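Local atomic coordinates of putative ABC transporter subunit, substrate-binding component (Rhodopseudomonas palustris, PDB entry 4EVQ), a protein that binds 4-hydroxybenzoate as the solute-binding component of an ABC transporter and probably delivers such lignin-derived aromatic compounds for uptake. Residues V85-V99 with I107-I119. Numbering follows the deposited sequence. Where two conformers were deposited one is given.
With PHB (p-hydroxybenzoic acid), chain H.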
ATOM      1  N   VAL A  85      13.338  15.460  -4.369  1.00 13.32           N
ATOM      2  CA  VAL A  85      12.217  14.534  -4.611  1.00 12.88           C
ATOM      3  C   VAL A  85      11.671  14.176  -3.259  1.00 11.39           C
ATOM      4  O   VAL A  85      12.432  14.144  -2.290  1.00 12.67           O
ATOM      5  CB  VAL A  85      12.711  13.220  -5.309  1.00 15.35           C
ATOM      6  CG1 VAL A  85      11.578  12.172  -5.472  1.00 15.14           C
ATOM      7  CG2 VAL A  85      13.351  13.560  -6.695  1.00 17.96           C
ATOM      8  N   LEU A  86      10.362  13.964  -3.195  1.00  9.86           N
ATOM      9  CA  LEU A  86       9.678  13.575  -1.967  1.00 10.57           C
ATOM     10  C   LEU A  86       8.989  12.223  -2.133  1.00  9.69           C
ATOM     11  O   LEU A  86       8.266  12.008  -3.102  1.00 11.34           O
ATOM     12  CB  LEU A  86       8.631  14.623  -1.610  1.00 12.03           C
ATOM     13  CG  LEU A  86       7.723  14.379  -0.415  1.00 13.20           C
ATOM     14  CD1 LEU A  86       8.514  14.338   0.868  1.00 13.41           C
ATOM     15  CD2 LEU A  86       6.701  15.506  -0.360  1.00 14.09           C
ATOM     16  N   ILE A  87       9.303  11.305  -1.240  1.00  9.85           N
ATOM     17  CA  ILE A  87       8.684   9.964  -1.249  1.00  9.67           C
ATOM     18  C   ILE A  87       8.043   9.720   0.116  1.00  8.95           C
ATOM     19  O   ILE A  87       8.718   9.705   1.146  1.00 10.37           O
ATOM     20  CB  ILE A  87       9.687   8.851  -1.624  1.00 10.52           C
ATOM     21  CG1 ILE A  87      10.289   9.132  -3.000  1.00 11.43           C
ATOM     22  CG2 ILE A  87       9.017   7.459  -1.545  1.00 11.38           C
ATOM     23  CD1 ILE A  87      11.322   8.139  -3.421  1.00 13.03           C
ATOM     24  N   GLY A  88       6.730   9.540   0.135  1.00  9.51           N
ATOM     25  CA  GLY A  88       6.027   9.200   1.373  1.00 10.37           C
ATOM     26  C   GLY A  88       4.549   9.212   1.106  1.00  8.07           C
ATOM     27  O   GLY A  88       4.090   9.629   0.028  1.00  9.18           O
ATOM     28  N   THR A  89       3.726   8.647   1.996  1.00  8.48           N
ATOM     29  CA  THR A  89       4.079   7.914   3.187  1.00  7.76           C
ATOM     30  C   THR A  89       3.161   6.689   3.309  1.00  7.23           C
ATOM     31  O   THR A  89       2.547   6.276   2.301  1.00  8.58           O
ATOM     32  CB  THR A  89       3.998   8.829   4.390  1.00 10.49           C
ATOM     33  OG1 THR A  89       4.390   8.091   5.587  1.00 10.99           O
ATOM     34  CG2 THR A  89       2.606   9.394   4.599  1.00 11.64           C
ATOM     35  N   VAL A  90       3.051   6.103   4.492  1.00  7.83           N
ATOM     36  CA  VAL A  90       2.188   4.948   4.755  1.00  7.07           C
ATOM     37  C   VAL A  90       0.776   5.260   5.131  1.00  7.50           C
ATOM     38  O   VAL A  90      -0.149   4.743   4.515  1.00  8.00           O
ATOM     39  CB  VAL A  90       2.839   4.055   5.847  1.00  7.38           C
ATOM     40  CG1 VAL A  90       1.894   2.958   6.339  1.00  8.19           C
ATOM     41  CG2 VAL A  90       4.133   3.418   5.304  1.00  8.25           C
ATOM     42  N   HIS A  91       0.584   6.101   6.130  1.00  7.53           N
ATOM     43  CA  HIS A  91      -0.740   6.395   6.709  1.00  7.36           C
ATOM     44  C   HIS A  91      -1.480   7.433   5.860  1.00  6.64           C
ATOM     45  O   HIS A  91      -0.927   8.483   5.554  1.00  7.84           O
ATOM     46  CB  HIS A  91      -0.491   6.894   8.142  1.00  8.04           C
ATOM     47  CG  HIS A  91      -1.719   7.179   8.956  1.00  8.66           C
ATOM     48  ND1 HIS A  91      -2.540   8.264   8.733  1.00  9.51           N
ATOM     49  CD2 HIS A  91      -2.179   6.595  10.086  1.00  9.15           C
ATOM     50  CE1 HIS A  91      -3.475   8.310   9.667  1.00  9.19           C
ATOM     51  NE2 HIS A  91      -3.293   7.294  10.489  1.00 10.05           N
ATOM     52  N   SER A  92      -2.694   7.112   5.461  1.00  7.06           N
ATOM     53  CA  SER A  92      -3.448   7.963   4.555  1.00  7.83           C
ATOM     54  C   SER A  92      -3.715   9.346   5.073  1.00  8.00           C
ATOM     55  O   SER A  92      -3.777  10.282   4.293  1.00  8.96           O
ATOM     56  CB  SER A  92      -4.794   7.330   4.210  1.00  8.43           C
ATOM     57  OG  SER A  92      -4.702   6.351   3.206  1.00  7.87           O
ATOM     58  N   GLY A  93      -3.925   9.500   6.372  1.00  8.46           N
ATOM     59  CA  GLY A  93      -4.141  10.832   6.913  1.00  8.92           C
ATOM     60  C   GLY A  93      -2.883  11.704   6.818  1.00  9.65           C
ATOM     61  O   GLY A  93      -2.984  12.885   6.464  1.00 10.99           O
ATOM     62  N   VAL A  94      -1.716  11.148   7.123  1.00  9.93           N
ATOM     63  CA  VAL A  94      -0.474  11.905   6.918  1.00  9.71           C
ATOM     64  C   VAL A  94      -0.284  12.207   5.449  1.00  9.79           C
ATOM     65  O   VAL A  94       0.062  13.332   5.079  1.00  9.69           O
ATOM     66  CB  VAL A  94       0.743  11.101   7.440  1.00  9.53           C
ATOM     67  CG1 VAL A  94       2.082  11.833   7.219  1.00 10.08           C
ATOM     68  CG2 VAL A  94       0.573  10.742   8.886  1.00  9.72           C
ATOM     69  N   ALA A  95      -0.480  11.213   4.597  1.00  9.32           N
ATOM     70  CA  ALA A  95      -0.243  11.385   3.171  1.00  8.80           C
ATOM     71  C   ALA A  95      -1.108  12.438   2.542  1.00  8.64           C
ATOM     72  O   ALA A  95      -0.623  13.187   1.666  1.00 10.30           O
ATOM     73  CB  ALA A  95      -0.416  10.078   2.447  1.00  9.69           C
HETATM   74  N   MSE A  96      -2.361  12.559   2.944  0.59 10.86           N
HETATM   75  CA  MSE A  96      -3.197  13.563   2.295  0.59 12.51           C
HETATM   76  C   MSE A  96      -2.733  14.985   2.671  0.59 11.99           C
HETATM   77  O   MSE A  96      -2.785  15.917   1.852  0.59 12.26           O
HETATM   78  CB  MSE A  96      -4.683  13.333   2.582  0.59 16.58           C
HETATM   79  CG  MSE A  96      -5.094  13.529   3.981  0.59 19.19           C
HETATM   80 SE   MSE A  96      -7.012  13.172   4.121  0.35 22.27          SE
HETATM   81  CE  MSE A  96      -7.048  11.270   3.842  0.59 17.41           C
ATOM     82  N   ALA A  97      -2.227  15.159   3.877  1.00 11.52           N
ATOM     83  CA  ALA A  97      -1.694  16.458   4.269  1.00 11.55           C
ATOM     84  C   ALA A  97      -0.390  16.733   3.542  1.00 11.44           C
ATOM     85  O   ALA A  97      -0.116  17.885   3.150  1.00 13.50           O
ATOM     86  CB  ALA A  97      -1.488  16.449   5.777  1.00 12.04           C
HETATM   87  N   MSE A  98       0.411  15.706   3.341  1.00  9.98           N
HETATM   88  CA  MSE A  98       1.682  15.851   2.614  1.00 10.36           C
HETATM   89  C   MSE A  98       1.411  16.227   1.185  1.00 10.29           C
HETATM   90  O   MSE A  98       2.046  17.158   0.658  1.00 10.40           O
HETATM   91  CB  MSE A  98       2.460  14.521   2.681  1.00 10.93           C
HETATM   92  CG  MSE A  98       3.833  14.569   2.092  1.00 11.85           C
HETATM   93 SE   MSE A  98       4.540  12.827   1.568  0.58 14.82          SE
HETATM   94  CE  MSE A  98       3.544  12.701  -0.083  1.00 14.30           C
ATOM     95  N   VAL A  99       0.527  15.522   0.512  1.00 11.11           N
ATOM     96  CA  VAL A  99       0.238  15.787  -0.889  1.00 10.95           C
ATOM     97  C   VAL A  99      -0.402  17.151  -1.069  1.00 11.47           C
ATOM     98  O   VAL A  99      -0.128  17.812  -2.069  1.00 12.13           O
ATOM     99  CB  VAL A  99      -0.672  14.682  -1.460  1.00 10.99           C
ATOM    100  CG1 VAL A  99      -1.229  15.083  -2.830  1.00 12.64           C
ATOM    101  CG2 VAL A  99       0.080  13.404  -1.552  1.00 12.16           C
ATOM    102  N   ILE A 107       7.418  19.866  -6.421  1.00 13.09           N
ATOM    103  CA  ILE A 107       8.449  18.870  -6.233  1.00 12.08           C
ATOM    104  C   ILE A 107       7.953  17.466  -6.696  1.00 11.21           C
ATOM    105  O   ILE A 107       6.813  17.044  -6.391  1.00 11.90           O
ATOM    106  CB  ILE A 107       8.875  18.794  -4.731  1.00 11.72           C
ATOM    107  CG1 ILE A 107      10.031  17.832  -4.509  1.00 12.88           C
ATOM    108  CG2 ILE A 107       7.668  18.394  -3.849  1.00 12.84           C
ATOM    109  CD1 ILE A 107      10.648  17.975  -3.084  1.00 12.29           C
ATOM    110  N   PRO A 108       8.808  16.709  -7.407  1.00 11.98           N
ATOM    111  CA  PRO A 108       8.377  15.334  -7.781  1.00 12.17           C
ATOM    112  C   PRO A 108       8.102  14.552  -6.519  1.00 11.30           C
ATOM    113  O   PRO A 108       8.917  14.511  -5.593  1.00 11.13           O
ATOM    114  CB  PRO A 108       9.595  14.780  -8.517  1.00 12.86           C
ATOM    115  CG  PRO A 108      10.288  16.058  -9.113  1.00 12.46           C
ATOM    116  CD  PRO A 108      10.120  17.063  -8.001  1.00 12.22           C
ATOM    117  N   THR A 109       6.918  13.948  -6.490  1.00  9.94           N
ATOM    118  CA  THR A 109       6.376  13.292  -5.278  1.00 10.44           C
ATOM    119  C   THR A 109       5.848  11.916  -5.625  1.00  9.56           C
ATOM    120  O   THR A 109       5.000  11.776  -6.506  1.00 10.95           O
ATOM    121  CB  THR A 109       5.257  14.153  -4.695  1.00 11.87           C
ATOM    122  OG1 THR A 109       5.785  15.424  -4.339  1.00 12.76           O
ATOM    123  CG2 THR A 109       4.646  13.515  -3.455  1.00 11.36           C
ATOM    124  N   ILE A 110       6.315  10.909  -4.906  1.00  8.80           N
ATOM    125  CA  ILE A 110       5.857   9.542  -5.101  1.00  8.93           C
ATOM    126  C   ILE A 110       5.319   8.999  -3.767  1.00  9.03           C
ATOM    127  O   ILE A 110       6.011   9.001  -2.772  1.00  8.80           O
ATOM    128  CB  ILE A 110       7.005   8.635  -5.635  1.00  9.31           C
ATOM    129  CG1 ILE A 110       7.654   9.256  -6.871  1.00 10.63           C
ATOM    130  CG2 ILE A 110       6.511   7.213  -5.824  1.00 10.17           C
ATOM    131  CD1 ILE A 110       8.971   8.576  -7.246  1.00 13.27           C
ATOM    132  N   VAL A 111       4.078   8.556  -3.798  1.00  8.41           N
ATOM    133  CA  VAL A 111       3.420   7.928  -2.641  1.00  8.27           C
ATOM    134  C   VAL A 111       3.618   6.436  -2.749  1.00  6.87           C
ATOM    135  O   VAL A 111       3.104   5.814  -3.673  1.00  8.39           O
ATOM    136  CB  VAL A 111       1.948   8.286  -2.626  1.00  7.23           C
ATOM    137  CG1 VAL A 111       1.226   7.595  -1.463  1.00  8.98           C
ATOM    138  CG2 VAL A 111       1.744   9.768  -2.551  1.00  9.76           C
ATOM    139  N   PRO A 112       4.326   5.830  -1.790  1.00  8.00           N
ATOM    140  CA  PRO A 112       4.728   4.424  -1.915  1.00  7.68           C
ATOM    141  C   PRO A 112       3.832   3.475  -1.087  1.00  6.96           C
ATOM    142  O   PRO A 112       4.163   2.316  -0.943  1.00  7.66           O
ATOM    143  CB  PRO A 112       6.151   4.432  -1.349  1.00  8.70           C
ATOM    144  CG  PRO A 112       6.051   5.363  -0.226  1.00  9.37           C
ATOM    145  CD  PRO A 112       5.097   6.448  -0.704  1.00  7.67           C
ATOM    146  N   ASN A 113       2.791   4.008  -0.477  1.00  6.64           N
ATOM    147  CA  ASN A 113       1.808   3.125   0.150  1.00  6.24           C
ATOM    148  C   ASN A 113       0.423   3.759   0.330  1.00  7.07           C
ATOM    149  O   ASN A 113      -0.566   3.228  -0.174  1.00  7.79           O
ATOM    150  CB  ASN A 113       2.232   2.613   1.548  1.00  5.85           C
ATOM    151  CG  ASN A 113       1.215   1.615   2.078  1.00  6.79           C
ATOM    152  OD1 ASN A 113       1.121   0.504   1.554  1.00  7.67           O
ATOM    153  ND2 ASN A 113       0.380   2.053   3.035  1.00  7.03           N
ATOM    154  N   ALA A 114       0.331   4.877   1.049  1.00  7.36           N
ATOM    155  CA  ALA A 114      -0.963   5.434   1.450  1.00  7.43           C
ATOM    156  C   ALA A 114      -1.981   5.347   0.342  1.00  7.37           C
ATOM    157  O   ALA A 114      -1.768   5.877  -0.755  1.00  7.99           O
ATOM    158  CB  ALA A 114      -0.828   6.882   1.912  1.00  7.52           C
ATOM    159  N   GLY A 115      -3.100   4.735   0.624  1.00  6.95           N
ATOM    160  CA  GLY A 115      -4.149   4.507  -0.357  1.00  6.43           C
ATOM    161  C   GLY A 115      -5.168   5.578  -0.500  1.00  6.93           C
ATOM    162  O   GLY A 115      -6.096   5.421  -1.324  1.00  7.74           O
ATOM    163  N   ALA A 116      -5.018   6.683   0.214  1.00  6.79           N
ATOM    164  CA  ALA A 116      -6.073   7.695   0.275  1.00  7.24           C
ATOM    165  C   ALA A 116      -6.649   7.954  -1.105  1.00  7.51           C
ATOM    166  O   ALA A 116      -5.922   8.346  -2.033  1.00  8.51           O
ATOM    167  CB  ALA A 116      -5.509   8.987   0.875  1.00  8.23           C
ATOM    168  N   ASP A 117      -7.955   7.838  -1.221  1.00  8.08           N
ATOM    169  CA  ASP A 117      -8.620   7.978  -2.521  1.00  9.16           C
ATOM    170  C   ASP A 117      -8.361   9.328  -3.132  1.00 10.41           C
ATOM    171  O   ASP A 117      -8.163   9.431  -4.353  1.00 11.12           O
ATOM    172  CB  ASP A 117     -10.129   7.745  -2.375  1.00 10.66           C
ATOM    173  CG  ASP A 117     -10.504   6.295  -2.094  1.00 13.25           C
ATOM    174  OD1 ASP A 117      -9.763   5.380  -2.478  1.00 13.79           O
ATOM    175  OD2 ASP A 117     -11.606   6.108  -1.532  1.00 14.66           O
ATOM    176  N   ILE A 118      -8.267  10.359  -2.310  1.00  9.83           N
ATOM    177  CA  ILE A 118      -8.198  11.716  -2.852  1.00 10.94           C
ATOM    178  C   ILE A 118      -6.887  11.974  -3.593  1.00 10.20           C
ATOM    179  O   ILE A 118      -6.849  12.846  -4.478  1.00 10.93           O
ATOM    180  CB  ILE A 118      -8.410  12.751  -1.736  1.00 12.59           C
ATOM    181  CG1 ILE A 118      -8.770  14.109  -2.313  1.00 13.76           C
ATOM    182  CG2 ILE A 118      -7.209  12.820  -0.805  1.00 13.61           C
ATOM    183  CD1 ILE A 118      -9.316  15.042  -1.248  1.00 16.24           C
ATOM    184  N   ILE A 119      -5.832  11.250  -3.273  1.00 10.06           N
ATOM    185  CA  ILE A 119      -4.515  11.541  -3.848  1.00 10.53           C
ATOM    186  C   ILE A 119      -4.498  11.431  -5.365  1.00 10.45           C
ATOM    187  O   ILE A 119      -3.796  12.221  -6.041  1.00 13.81           O
ATOM    188  CB  ILE A 119      -3.462  10.644  -3.150  1.00 10.30           C
ATOM    189  CG1 ILE A 119      -3.289  11.096  -1.716  1.00 10.18           C
ATOM    190  CG2 ILE A 119      -2.120  10.674  -3.893  1.00 10.61           C
ATOM    191  CD1 ILE A 119      -2.372  10.244  -0.888  1.00 11.65           C
TER
HETATM  192  C1' PHB H 406      -3.090   3.683   4.751  1.00  6.09           C
HETATM  193  O1' PHB H 406      -3.248   4.369   5.787  1.00  6.61           O
HETATM  194  O2' PHB H 406      -3.347   4.141   3.569  1.00  7.16           O
HETATM  195  C1  PHB H 406      -2.584   2.295   4.800  1.00  5.93           C
HETATM  196  C2  PHB H 406      -1.813   1.888   5.889  1.00  6.44           C
HETATM  197  C3  PHB H 406      -1.351   0.583   5.951  1.00  6.91           C
HETATM  198  C4  PHB H 406      -1.666  -0.291   4.963  1.00  6.92           C
HETATM  199  C5  PHB H 406      -2.409   0.096   3.862  1.00  6.17           C
HETATM  200  C6  PHB H 406      -2.860   1.381   3.811  1.00  6.48           C
HETATM  201  O4  PHB H 406      -1.230  -1.564   5.007  1.00 13.73           O
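Leu86 opens a short parallel ladder with the strand 109-111: its N-H meets Pro108 O at 2.9 Å and its carbonyl accepts from Ile110 N. Its side chain runs alongside that of Thr109, pointing the same way, whereas Ile87 and Ile110 occupy the other face, where Ile87 CG2 also reaches Pro112 CG. Gly88 N donates to Ile110 O, and after a cis peptide bond Thr89 O accepts from Ala114 N, almost straight at 165°. Asn113, its CG anti to the backbone N (chi1 -175°), swings ND2 to Val90 O at 3.1 Å, with that oxygen lying in the amide plane; its OD1 is held by Gln292. Residues of both segments then bind the ligand carboxylate at the C-terminal ends of the two parallel strands, where the helix begins: Ser92 N donates to O1', while Ser92 OG, at 2.6 Å, and Gly115 N share O2'. Behind the site, Ala95 CB presses on Ala114 CB at 3.3 Å, closer than two methyl carbons normally come. Further along the helix, Met98, deposited as selenomethionine, brings CE to Thr109 CG2 tip to tip at 3.6 Å, and Thr109 OG1 bonds back to Ile107 O. A serine in place of Thr109 would probably leave the Met98 methyl without this partner, opening a small gap between helix and strand. Val99 CG2 packs on Ile119 CD1. In this beta-alpha-beta crossover, the helical segment 92-99 runs nearly antiparallel to strand 109-111; helix 67-80 packs on Leu86 and Met98, helix 288-306 on Ile110, and strands 17-23 and 128-130 continue the sheet.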